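Local atomic coordinates of glyoxalase-like domain protein (PDB entry 3P8A), a protein that is of unknown function but belongs to the glyoxalase-like, vicinal oxygen chelate (VOC) family, whose members are often metal-dependent enzymes. Residues 218-226 against 234-242; 38-49 against 61-72. All coordinates share one frame; numbering follows the deposited sequence.

In the fold
From the N terminus, strand 24-31 runs first, and the chain then loops through residues 38-47 to the edge strand 48-53. Contact 2 closes on this loop when strand 58-64 turns back beside 48-53 and strand 69-75 follows, joining the loop and three strands at one end of the eight-stranded sheet. The chain completes that sheet before entering the seven-stranded one at strand 189-198. There contact 1 closes the hairpin of strands 223-227 and 234-239, next to the outermost strand 215-219. The two contacts lie in series, neither enclosing nor crossing the other, with centres about 27 Å apart, and each ties up part of a different sheet.

Contact 1 (218-226 against 234-242); sequences EENDHYTDL and YFRIEDGKV
Arg236 reaches across to Tyr223 and Asp225, its neighbours on the same face of the hairpin. CB and CG start out beside the carboxylate of Asp225, CB lying 3.2 Å from Asp225 OD1. CD then passes over the Tyr223 ring in a CH-pi contact, and a bend at chi3 (-68°) lays the guanidinium across that ring, 3.8 Å between centres and the planes 22° apart. NE gives its hydrogen to Asp225 OD1 at 2.7 Å, and NH2 reaches Asp225 OD2 at 2.9 Å. Both oxygens use their syn lone pairs, and the two flat groups are nearly coplanar: a side-on, two-nitrogen salt bridge that, with the ring beneath, fixes the guanidinium's rotation. Asn220 ND2 covers the other face of Tyr223, held in turn by Glu218 OE2. Asn220 OD1 accepts from His222 N, an Asx turn that Tyr223 N extends to an Asx motif, at the bend between strands 215-219 and 223-227. On the reverse face, Leu226, Phe235 and Ile237 are buried, with Leu226 and Ile237 packed on helix 201-212. Beyond the last bridge, Asp239 N binds His222 O at 2.9 Å, while the Asp239 carboxylate forms a salt bridge with Arg201. Paired backbone bonds at Thr224-Ile237 and Leu226-Phe235 complete an antiparallel beta hairpin within the seven-stranded sheet.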
loop_
_atom_site.group_PDB
_atom_site.type_symbol
_atom_site.label_atom_id
_atom_site.label_comp_id
_atom_site.label_asym_id
_atom_site.label_seq_id
_atom_site.Cartn_x
_atom_site.Cartn_y
_atom_site.Cartn_z
ATOM N N GLU A 218 6.005 -12.366 -16.478
ATOM C CA GLU A 218 5.215 -13.452 -17.019
ATOM C C GLU A 218 3.930 -12.912 -17.580
ATOM O O GLU A 218 3.354 -11.989 -17.026
ATOM C CB GLU A 218 4.927 -14.492 -15.905
ATOM C CG GLU A 218 3.812 -15.511 -16.199
ATOM C CD GLU A 218 4.151 -16.592 -17.202
ATOM O OE1 GLU A 218 5.360 -16.786 -17.453
ATOM O OE2 GLU A 218 3.225 -17.271 -17.709
ATOM N N GLU A 219 3.482 -13.501 -18.696
ATOM C CA GLU A 219 2.243 -13.140 -19.348
ATOM C C GLU A 219 1.573 -14.426 -19.827
ATOM O O GLU A 219 2.216 -15.238 -20.508
ATOM C CB GLU A 219 2.552 -12.208 -20.527
ATOM C CG GLU A 219 1.393 -12.033 -21.502
ATOM C CD GLU A 219 0.131 -11.366 -20.997
ATOM O OE1 GLU A 219 -0.938 -11.652 -21.580
ATOM O OE2 GLU A 219 0.214 -10.497 -20.097
ATOM N N ASN A 220 0.292 -14.616 -19.469
ATOM C CA ASN A 220 -0.491 -15.784 -19.903
ATOM C C ASN A 220 -1.988 -15.438 -19.965
ATOM O O ASN A 220 -2.334 -14.271 -19.792
ATOM C CB ASN A 220 -0.174 -17.021 -19.058
ATOM C CG ASN A 220 -0.473 -16.855 -17.596
ATOM O OD1 ASN A 220 -1.622 -16.750 -17.201
ATOM N ND2 ASN A 220 0.560 -16.850 -16.766
ATOM N N ASP A 221 -2.859 -16.420 -20.229
ATOM C CA ASP A 221 -4.303 -16.167 -20.384
ATOM C C ASP A 221 -5.033 -15.786 -19.116
ATOM O O ASP A 221 -6.181 -15.360 -19.193
ATOM C CB ASP A 221 -5.012 -17.358 -21.052
ATOM C CG ASP A 221 -4.730 -17.495 -22.534
ATOM O OD1 ASP A 221 -4.150 -16.540 -23.132
ATOM O OD2 ASP A 221 -5.086 -18.534 -23.101
ATOM N N HIS A 222 -4.377 -15.950 -17.958
ATOM C CA HIS A 222 -4.985 -15.696 -16.652
ATOM C C HIS A 222 -4.363 -14.538 -15.901
ATOM O O HIS A 222 -5.090 -13.782 -15.277
ATOM C CB HIS A 222 -4.962 -16.970 -15.776
ATOM C CG HIS A 222 -5.841 -18.102 -16.239
ATOM N ND1 HIS A 222 -6.035 -19.231 -15.452
ATOM C CD2 HIS A 222 -6.572 -18.242 -17.380
ATOM C CE1 HIS A 222 -6.851 -20.015 -16.141
ATOM N NE2 HIS A 222 -7.191 -19.469 -17.308
ATOM N N TYR A 223 -3.020 -14.422 -15.906
ATOM C CA TYR A 223 -2.332 -13.381 -15.162
ATOM C C TYR A 223 -1.087 -12.837 -15.854
ATOM O O TYR A 223 -0.556 -13.448 -16.802
ATOM C CB TYR A 223 -1.980 -13.878 -13.723
ATOM C CG TYR A 223 -0.959 -14.990 -13.652
ATOM C CD1 TYR A 223 0.410 -14.709 -13.633
ATOM C CD2 TYR A 223 -1.354 -16.322 -13.566
ATOM C CE1 TYR A 223 1.353 -15.728 -13.605
ATOM C CE2 TYR A 223 -0.418 -17.347 -13.534
ATOM C CZ TYR A 223 0.934 -17.042 -13.517
ATOM O OH TYR A 223 1.865 -18.044 -13.472
ATOM N N THR A 224 -0.636 -11.665 -15.355
ATOM C CA THR A 224 0.606 -10.991 -15.722
ATOM C C THR A 224 1.389 -10.689 -14.432
ATOM O O THR A 224 0.827 -10.086 -13.508
ATOM C CB THR A 224 0.294 -9.678 -16.425
ATOM O OG1 THR A 224 -0.502 -9.965 -17.560
ATOM C CG2 THR A 224 1.566 -8.901 -16.840
ATOM N N ASP A 225 2.679 -11.084 -14.379
ATOM C CA ASP A 225 3.537 -10.765 -13.235
ATOM C C ASP A 225 4.420 -9.588 -13.603
ATOM O O ASP A 225 5.023 -9.562 -14.681
ATOM C CB ASP A 225 4.404 -11.946 -12.824
ATOM C CG ASP A 225 3.630 -13.032 -12.125
ATOM O OD1 ASP A 225 2.537 -12.733 -11.602
ATOM O OD2 ASP A 225 4.107 -14.180 -12.117
ATOM N N LEU A 226 4.447 -8.597 -12.734
ATOM C CA LEU A 226 5.270 -7.397 -12.910
ATOM C C LEU A 226 6.269 -7.284 -11.750
ATOM O O LEU A 226 6.040 -7.847 -10.687
ATOM C CB LEU A 226 4.370 -6.162 -12.994
ATOM C CG LEU A 226 3.356 -6.115 -14.149
ATOM C CD1 LEU A 226 2.553 -4.831 -14.112
ATOM C CD2 LEU A 226 4.030 -6.274 -15.491
ATOM N N TYR A 234 6.988 -9.382 -6.294
ATOM C CA TYR A 234 6.250 -9.572 -7.537
ATOM C C TYR A 234 4.880 -8.939 -7.394
ATOM O O TYR A 234 4.339 -8.892 -6.291
ATOM C CB TYR A 234 6.160 -11.053 -7.928
ATOM C CG TYR A 234 7.510 -11.591 -8.328
ATOM C CD1 TYR A 234 7.974 -11.458 -9.630
ATOM C CD2 TYR A 234 8.384 -12.110 -7.375
ATOM C CE1 TYR A 234 9.239 -11.898 -9.993
ATOM C CE2 TYR A 234 9.651 -12.554 -7.729
ATOM C CZ TYR A 234 10.080 -12.433 -9.039
ATOM O OH TYR A 234 11.331 -12.864 -9.413
ATOM N N PHE A 235 4.360 -8.405 -8.491
ATOM C CA PHE A 235 3.035 -7.808 -8.583
ATOM C C PHE A 235 2.279 -8.626 -9.596
ATOM O O PHE A 235 2.596 -8.590 -10.790
ATOM C CB PHE A 235 3.100 -6.316 -8.984
ATOM C CG PHE A 235 3.842 -5.524 -7.951
ATOM C CD1 PHE A 235 3.224 -5.159 -6.752
ATOM C CD2 PHE A 235 5.205 -5.262 -8.099
ATOM C CE1 PHE A 235 3.934 -4.475 -5.759
ATOM C CE2 PHE A 235 5.915 -4.593 -7.093
ATOM C CZ PHE A 235 5.273 -4.203 -5.936
ATOM N N ARG A 236 1.338 -9.438 -9.113
ATOM C CA ARG A 236 0.559 -10.272 -9.989
ATOM C C ARG A 236 -0.787 -9.638 -10.220
ATOM O O ARG A 236 -1.528 -9.419 -9.259
ATOM C CB ARG A 236 0.434 -11.713 -9.418
ATOM C CG ARG A 236 -0.447 -12.621 -10.302
ATOM C CD ARG A 236 -0.303 -14.068 -9.931
ATOM N NE ARG A 236 1.036 -14.545 -10.271
ATOM C CZ ARG A 236 1.465 -15.791 -10.134
ATOM N NH1 ARG A 236 0.666 -16.725 -9.643
ATOM N NH2 ARG A 236 2.696 -16.115 -10.500
ATOM N N ILE A 237 -1.092 -9.323 -11.489
ATOM C CA ILE A 237 -2.385 -8.779 -11.927
ATOM C C ILE A 237 -3.062 -9.950 -12.617
ATOM O O ILE A 237 -2.537 -10.477 -13.595
ATOM C CB ILE A 237 -2.265 -7.554 -12.898
ATOM C CG1 ILE A 237 -1.182 -6.503 -12.472
ATOM C CG2 ILE A 237 -3.638 -6.910 -13.219
ATOM C CD1 ILE A 237 -1.355 -5.814 -11.094
ATOM N N GLU A 238 -4.174 -10.411 -12.058
ATOM C CA GLU A 238 -4.902 -11.513 -12.625
ATOM C C GLU A 238 -6.322 -11.130 -12.973
ATOM O O GLU A 238 -6.917 -10.243 -12.357
ATOM C CB GLU A 238 -4.801 -12.795 -11.782
ATOM C CG GLU A 238 -5.329 -12.718 -10.367
ATOM C CD GLU A 238 -5.163 -13.998 -9.572
ATOM O OE1 GLU A 238 -5.944 -14.197 -8.615
ATOM O OE2 GLU A 238 -4.236 -14.782 -9.878
ATOM N N ASP A 239 -6.841 -11.778 -14.009
ATOM C CA ASP A 239 -8.206 -11.567 -14.473
ATOM C C ASP A 239 -9.154 -11.982 -13.345
ATOM O O ASP A 239 -8.911 -12.976 -12.674
ATOM C CB ASP A 239 -8.479 -12.459 -15.692
ATOM C CG ASP A 239 -7.712 -12.073 -16.936
ATOM O OD1 ASP A 239 -7.357 -10.888 -17.069
ATOM O OD2 ASP A 239 -7.485 -12.957 -17.792
ATOM N N GLY A 240 -10.191 -11.197 -13.128
ATOM C CA GLY A 240 -11.175 -11.526 -12.110
ATOM C C GLY A 240 -12.515 -10.914 -12.405
ATOM O O GLY A 240 -12.635 -10.035 -13.262
ATOM N N LYS A 241 -13.539 -11.376 -11.690
ATOM C CA LYS A 241 -14.878 -10.796 -11.777
ATOM C C LYS A 241 -14.911 -9.558 -10.877
ATOM O O LYS A 241 -15.815 -8.736 -10.981
ATOM C CB LYS A 241 -15.952 -11.826 -11.382
ATOM C CG LYS A 241 -15.984 -13.049 -12.315
ATOM C CD LYS A 241 -17.321 -13.264 -13.086
ATOM C CE LYS A 241 -17.170 -14.179 -14.285
ATOM N NZ LYS A 241 -17.913 -13.676 -15.475
ATOM N N VAL A 242 -13.865 -9.377 -10.046
ATOM C CA VAL A 242 -13.702 -8.211 -9.161
ATOM C C VAL A 242 -12.446 -7.402 -9.557
ATOM O O VAL A 242 -11.522 -7.958 -10.158
ATOM C CB VAL A 242 -13.604 -8.631 -7.652
ATOM C CG1 VAL A 242 -14.863 -9.323 -7.173
ATOM C CG2 VAL A 242 -12.395 -9.519 -7.380
HETATM O O HOH W 1 -7.462 -15.696 -13.663
#

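Contact 2 (38-49 against 61-72); sequences FSFPGDVIKLHS and KLGYINENYIEL
Leu72 CD1 is the meeting point of the tightly packed part, where Phe38 and Leu47 close in on it and Phe40 borders it more loosely. The CE2 corner of the Phe38 ring comes to 3.5 Å from Leu72 CD1, the two side chains crossing at about a right angle; with CG anti to the backbone N (chi1 -174°) the ring swings to Leu72. Leu47 CD1 meets Leu72 CD1 at 3.8 Å, and the other leucine branch, Leu47 CD2, rests against Gly63 CA. Farther along the loop, Ile45 uses two branches: CD1 touches Ile70 CD1 at 3.7 Å, whereas CG2 lies against Gly63 CA and Ile65 CD1. Lys46 O takes a CA-H...O contact from Gly63 CA. Phe189, on strand 189-198 of the other sheet, packs against both Ile45 and Ile65. Lys61 forms the polar border of the Phe38-Leu47-Leu72 cluster: its chain runs out extended beyond CG, and its NZ binds Phe38 O at 2.7 Å, in the carbonyl plane. Leu35 O is a second acceptor, so the ammonium gathers the loop's backbone at its start.

The looser, wetter part lies around His48 and Tyr64. Their side chains cross at about a right angle; His48 CD2 lies 4.1 Å from Tyr64 CD2, at the edge of the tyrosine ring, and Tyr184 meets both rings. Between Lys46 and Tyr64 direct backbone pairing gives way to a water, which donates to Lys46 O at 2.8 Å and accepts from Tyr64 N at 2.7 Å. Ser49 and the Lys46 side chain are exposed. His48 and Leu62 exchange two backbone bonds, making the hydrogen-bonded pair of an antiparallel hairpin at the edge of the eight-stranded sheet in the glyoxalase-like domain.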
loop_
_atom_site.group_PDB
_atom_site.type_symbol
_atom_site.label_atom_id
_atom_site.label_comp_id
_atom_site.label_asym_id
_atom_site.label_seq_id
_atom_site.Cartn_x
_atom_site.Cartn_y
_atom_site.Cartn_z
ATOM N N PHE A 38 -8.872 -4.957 17.281
ATOM C CA PHE A 38 -8.210 -5.879 16.377
ATOM C C PHE A 38 -6.810 -6.325 16.738
ATOM O O PHE A 38 -5.970 -5.517 17.112
ATOM C CB PHE A 38 -8.280 -5.349 14.921
ATOM C CG PHE A 38 -7.733 -6.299 13.879
ATOM C CD1 PHE A 38 -8.554 -7.247 13.284
ATOM C CD2 PHE A 38 -6.392 -6.270 13.524
ATOM C CE1 PHE A 38 -8.044 -8.146 12.347
ATOM C CE2 PHE A 38 -5.878 -7.180 12.597
ATOM C CZ PHE A 38 -6.709 -8.109 12.009
ATOM N N SER A 39 -6.551 -7.614 16.498
ATOM C CA SER A 39 -5.265 -8.293 16.553
ATOM C C SER A 39 -5.312 -9.409 15.507
ATOM O O SER A 39 -6.395 -9.890 15.169
ATOM C CB SER A 39 -4.992 -8.879 17.939
ATOM O OG SER A 39 -6.023 -9.764 18.347
ATOM N N PHE A 40 -4.158 -9.797 14.969
ATOM C CA PHE A 40 -4.051 -10.888 14.014
ATOM C C PHE A 40 -4.278 -12.231 14.722
ATOM O O PHE A 40 -3.912 -12.360 15.897
ATOM C CB PHE A 40 -2.654 -10.886 13.374
ATOM C CG PHE A 40 -2.622 -10.215 12.033
ATOM C CD1 PHE A 40 -2.327 -8.864 11.921
ATOM C CD2 PHE A 40 -2.873 -10.934 10.877
ATOM C CE1 PHE A 40 -2.292 -8.240 10.667
ATOM C CE2 PHE A 40 -2.841 -10.311 9.630
ATOM C CZ PHE A 40 -2.559 -8.969 9.535
ATOM N N PRO A 41 -4.834 -13.254 14.010
ATOM C CA PRO A 41 -5.047 -14.573 14.633
ATOM C C PRO A 41 -3.754 -15.184 15.170
ATOM O O PRO A 41 -2.732 -15.183 14.482
ATOM C CB PRO A 41 -5.621 -15.406 13.486
ATOM C CG PRO A 41 -6.238 -14.409 12.588
ATOM C CD PRO A 41 -5.322 -13.249 12.618
ATOM N N GLY A 42 -3.798 -15.629 16.427
ATOM C CA GLY A 42 -2.648 -16.185 17.140
ATOM C C GLY A 42 -1.444 -15.259 17.175
ATOM O O GLY A 42 -0.314 -15.724 17.341
ATOM N N ASP A 43 -1.676 -13.936 17.008
ATOM C CA ASP A 43 -0.627 -12.903 16.979
ATOM C C ASP A 43 0.492 -13.251 15.986
ATOM O O ASP A 43 1.652 -12.936 16.250
ATOM C CB ASP A 43 -0.072 -12.627 18.406
ATOM C CG ASP A 43 -1.059 -11.956 19.348
ATOM O OD1 ASP A 43 -1.011 -10.711 19.474
ATOM O OD2 ASP A 43 -1.872 -12.677 19.969
ATOM N N VAL A 44 0.145 -13.914 14.848
ATOM C CA VAL A 44 1.105 -14.360 13.814
ATOM C C VAL A 44 1.979 -13.166 13.383
ATOM O O VAL A 44 3.200 -13.273 13.377
ATOM C CB VAL A 44 0.450 -15.060 12.583
ATOM C CG1 VAL A 44 0.234 -16.562 12.792
ATOM C CG2 VAL A 44 -0.816 -14.350 12.125
ATOM N N ILE A 45 1.341 -12.014 13.113
ATOM C CA ILE A 45 2.024 -10.762 12.791
ATOM C C ILE A 45 1.755 -9.847 13.965
ATOM O O ILE A 45 0.597 -9.569 14.279
ATOM C CB ILE A 45 1.584 -10.118 11.444
ATOM C CG1 ILE A 45 2.004 -10.986 10.253
ATOM C CG2 ILE A 45 2.132 -8.656 11.302
ATOM C CD1 ILE A 45 1.178 -10.771 9.000
ATOM N N LYS A 46 2.832 -9.378 14.606
ATOM C CA LYS A 46 2.720 -8.462 15.730
ATOM C C LYS A 46 2.375 -7.061 15.221
ATOM O O LYS A 46 2.809 -6.657 14.141
ATOM C CB LYS A 46 4.023 -8.464 16.566
ATOM C CG LYS A 46 4.023 -9.496 17.701
ATOM C CD LYS A 46 4.375 -10.906 17.217
ATOM C CE LYS A 46 4.115 -11.979 18.242
ATOM N NZ LYS A 46 4.177 -13.333 17.633
ATOM N N LEU A 47 1.587 -6.342 16.005
ATOM C CA LEU A 47 1.126 -5.003 15.691
ATOM C C LEU A 47 1.596 -4.009 16.719
ATOM O O LEU A 47 1.763 -4.345 17.891
ATOM C CB LEU A 47 -0.416 -4.959 15.600
ATOM C CG LEU A 47 -1.097 -5.955 14.663
ATOM C CD1 LEU A 47 -2.604 -5.829 14.753
ATOM C CD2 LEU A 47 -0.660 -5.763 13.221
ATOM N N HIS A 48 1.819 -2.777 16.251
ATOM C CA HIS A 48 2.246 -1.631 17.053
ATOM C C HIS A 48 1.316 -0.477 16.690
ATOM O O HIS A 48 1.076 -0.236 15.501
ATOM C CB HIS A 48 3.719 -1.277 16.762
ATOM C CG HIS A 48 4.657 -2.384 17.143
ATOM N ND1 HIS A 48 5.010 -2.617 18.472
ATOM C CD2 HIS A 48 5.242 -3.324 16.371
ATOM C CE1 HIS A 48 5.814 -3.668 18.449
ATOM N NE2 HIS A 48 5.967 -4.138 17.210
ATOM N N SER A 49 0.754 0.194 17.708
ATOM C CA SER A 49 -0.124 1.347 17.515
ATOM C C SER A 49 0.647 2.424 16.784
ATOM O O SER A 49 1.826 2.635 17.074
ATOM C CB SER A 49 -0.612 1.894 18.848
ATOM O OG SER A 49 -1.797 1.226 19.242
ATOM N N LYS A 61 -2.474 1.044 12.796
ATOM C CA LYS A 61 -1.739 0.054 13.580
ATOM C C LYS A 61 -0.837 -0.535 12.560
ATOM O O LYS A 61 -1.241 -0.686 11.404
ATOM C CB LYS A 61 -2.635 -1.036 14.174
ATOM C CG LYS A 61 -3.326 -0.668 15.466
ATOM C CD LYS A 61 -3.901 -1.932 16.076
ATOM C CE LYS A 61 -4.737 -1.663 17.298
ATOM N NZ LYS A 61 -5.465 -2.892 17.709
ATOM N N LEU A 62 0.408 -0.806 12.945
ATOM C CA LEU A 62 1.422 -1.235 11.991
ATOM C C LEU A 62 2.007 -2.582 12.266
ATOM O O LEU A 62 2.337 -2.901 13.399
ATOM C CB LEU A 62 2.525 -0.158 11.915
ATOM C CG LEU A 62 2.006 1.301 11.869
ATOM C CD1 LEU A 62 3.031 2.280 12.372
ATOM C CD2 LEU A 62 1.513 1.673 10.473
ATOM N N GLY A 63 2.060 -3.390 11.215
ATOM C CA GLY A 63 2.671 -4.706 11.201
ATOM C C GLY A 63 3.983 -4.603 10.446
ATOM O O GLY A 63 4.007 -4.701 9.214
ATOM N N TYR A 64 5.090 -4.339 11.177
ATOM C CA TYR A 64 6.407 -4.217 10.555
ATOM C C TYR A 64 6.939 -5.579 10.149
ATOM O O TYR A 64 7.027 -6.488 10.972
ATOM C CB TYR A 64 7.402 -3.489 11.481
ATOM C CG TYR A 64 7.076 -2.034 11.713
ATOM C CD1 TYR A 64 7.373 -1.071 10.756
ATOM C CD2 TYR A 64 6.510 -1.610 12.911
ATOM C CE1 TYR A 64 7.102 0.279 10.979
ATOM C CE2 TYR A 64 6.237 -0.264 13.147
ATOM C CZ TYR A 64 6.537 0.678 12.178
ATOM O OH TYR A 64 6.277 2.012 12.401
ATOM N N ILE A 65 7.276 -5.718 8.869
ATOM C CA ILE A 65 7.804 -6.964 8.328
ATOM C C ILE A 65 9.325 -6.831 8.221
ATOM O O ILE A 65 10.020 -7.121 9.195
ATOM C CB ILE A 65 7.071 -7.381 7.007
ATOM C CG1 ILE A 65 5.543 -7.386 7.171
ATOM C CG2 ILE A 65 7.568 -8.725 6.481
ATOM C CD1 ILE A 65 4.962 -8.369 8.337
ATOM N N ASN A 66 9.840 -6.350 7.079
ATOM C CA ASN A 66 11.282 -6.188 6.859
ATOM C C ASN A 66 11.517 -5.093 5.817
ATOM O O ASN A 66 11.394 -5.340 4.610
ATOM C CB ASN A 66 11.911 -7.539 6.446
ATOM C CG ASN A 66 13.430 -7.594 6.486
ATOM O OD1 ASN A 66 14.130 -6.611 6.777
ATOM N ND2 ASN A 66 13.978 -8.761 6.179
ATOM N N GLU A 67 11.772 -3.856 6.306
ATOM C CA GLU A 67 11.990 -2.642 5.506
ATOM C C GLU A 67 10.710 -2.250 4.720
ATOM O O GLU A 67 10.727 -1.395 3.822
ATOM C CB GLU A 67 13.261 -2.748 4.622
ATOM C CG GLU A 67 14.540 -2.821 5.439
ATOM C CD GLU A 67 15.779 -3.227 4.667
ATOM O OE1 GLU A 67 16.213 -4.395 4.805
ATOM O OE2 GLU A 67 16.328 -2.372 3.936
ATOM N N ASN A 68 9.586 -2.873 5.117
ATOM C CA ASN A 68 8.237 -2.644 4.601
ATOM C C ASN A 68 7.251 -3.086 5.677
ATOM O O ASN A 68 7.652 -3.700 6.664
ATOM C CB ASN A 68 7.996 -3.337 3.243
ATOM C CG ASN A 68 8.494 -4.754 3.145
ATOM O OD1 ASN A 68 9.247 -5.113 2.223
ATOM N ND2 ASN A 68 8.093 -5.589 4.084
ATOM N N TYR A 69 5.980 -2.708 5.540
ATOM C CA TYR A 69 5.025 -3.037 6.586
ATOM C C TYR A 69 3.615 -3.145 6.083
ATOM O O TYR A 69 3.333 -2.848 4.929
ATOM C CB TYR A 69 5.102 -2.002 7.740
ATOM C CG TYR A 69 4.807 -0.570 7.359
ATOM C CD1 TYR A 69 3.576 0.009 7.657
ATOM C CD2 TYR A 69 5.776 0.228 6.745
ATOM C CE1 TYR A 69 3.304 1.339 7.326
ATOM C CE2 TYR A 69 5.517 1.561 6.418
ATOM C CZ TYR A 69 4.276 2.107 6.700
ATOM O OH TYR A 69 4.013 3.413 6.382
ATOM N N ILE A 70 2.730 -3.569 6.979
ATOM C CA ILE A 70 1.298 -3.621 6.749
ATOM C C ILE A 70 0.723 -2.464 7.546
ATOM O O ILE A 70 0.956 -2.376 8.760
ATOM C CB ILE A 70 0.675 -4.971 7.209
ATOM C CG1 ILE A 70 1.353 -6.172 6.491
ATOM C CG2 ILE A 70 -0.843 -4.949 6.941
ATOM C CD1 ILE A 70 1.204 -7.541 7.223
ATOM N N GLU A 71 -0.034 -1.588 6.874
ATOM C CA GLU A 71 -0.715 -0.502 7.531
ATOM C C GLU A 71 -2.171 -0.881 7.680
ATOM O O GLU A 71 -2.881 -1.029 6.690
ATOM C CB GLU A 71 -0.549 0.833 6.789
ATOM C CG GLU A 71 -1.116 2.002 7.588
ATOM C CD GLU A 71 -1.289 3.311 6.847
ATOM O OE1 GLU A 71 -1.278 3.293 5.597
ATOM O OE2 GLU A 71 -1.510 4.346 7.516
ATOM N N LEU A 72 -2.613 -1.079 8.924
ATOM C CA LEU A 72 -4.022 -1.354 9.199
ATOM C C LEU A 72 -4.600 0.012 9.468
ATOM O O LEU A 72 -4.027 0.754 10.243
ATOM C CB LEU A 72 -4.207 -2.269 10.406
ATOM C CG LEU A 72 -3.498 -3.605 10.408
ATOM C CD1 LEU A 72 -4.057 -4.437 11.477
ATOM C CD2 LEU A 72 -3.609 -4.345 9.043
HETATM O O HOH W 2 4.975 -4.939 13.781
#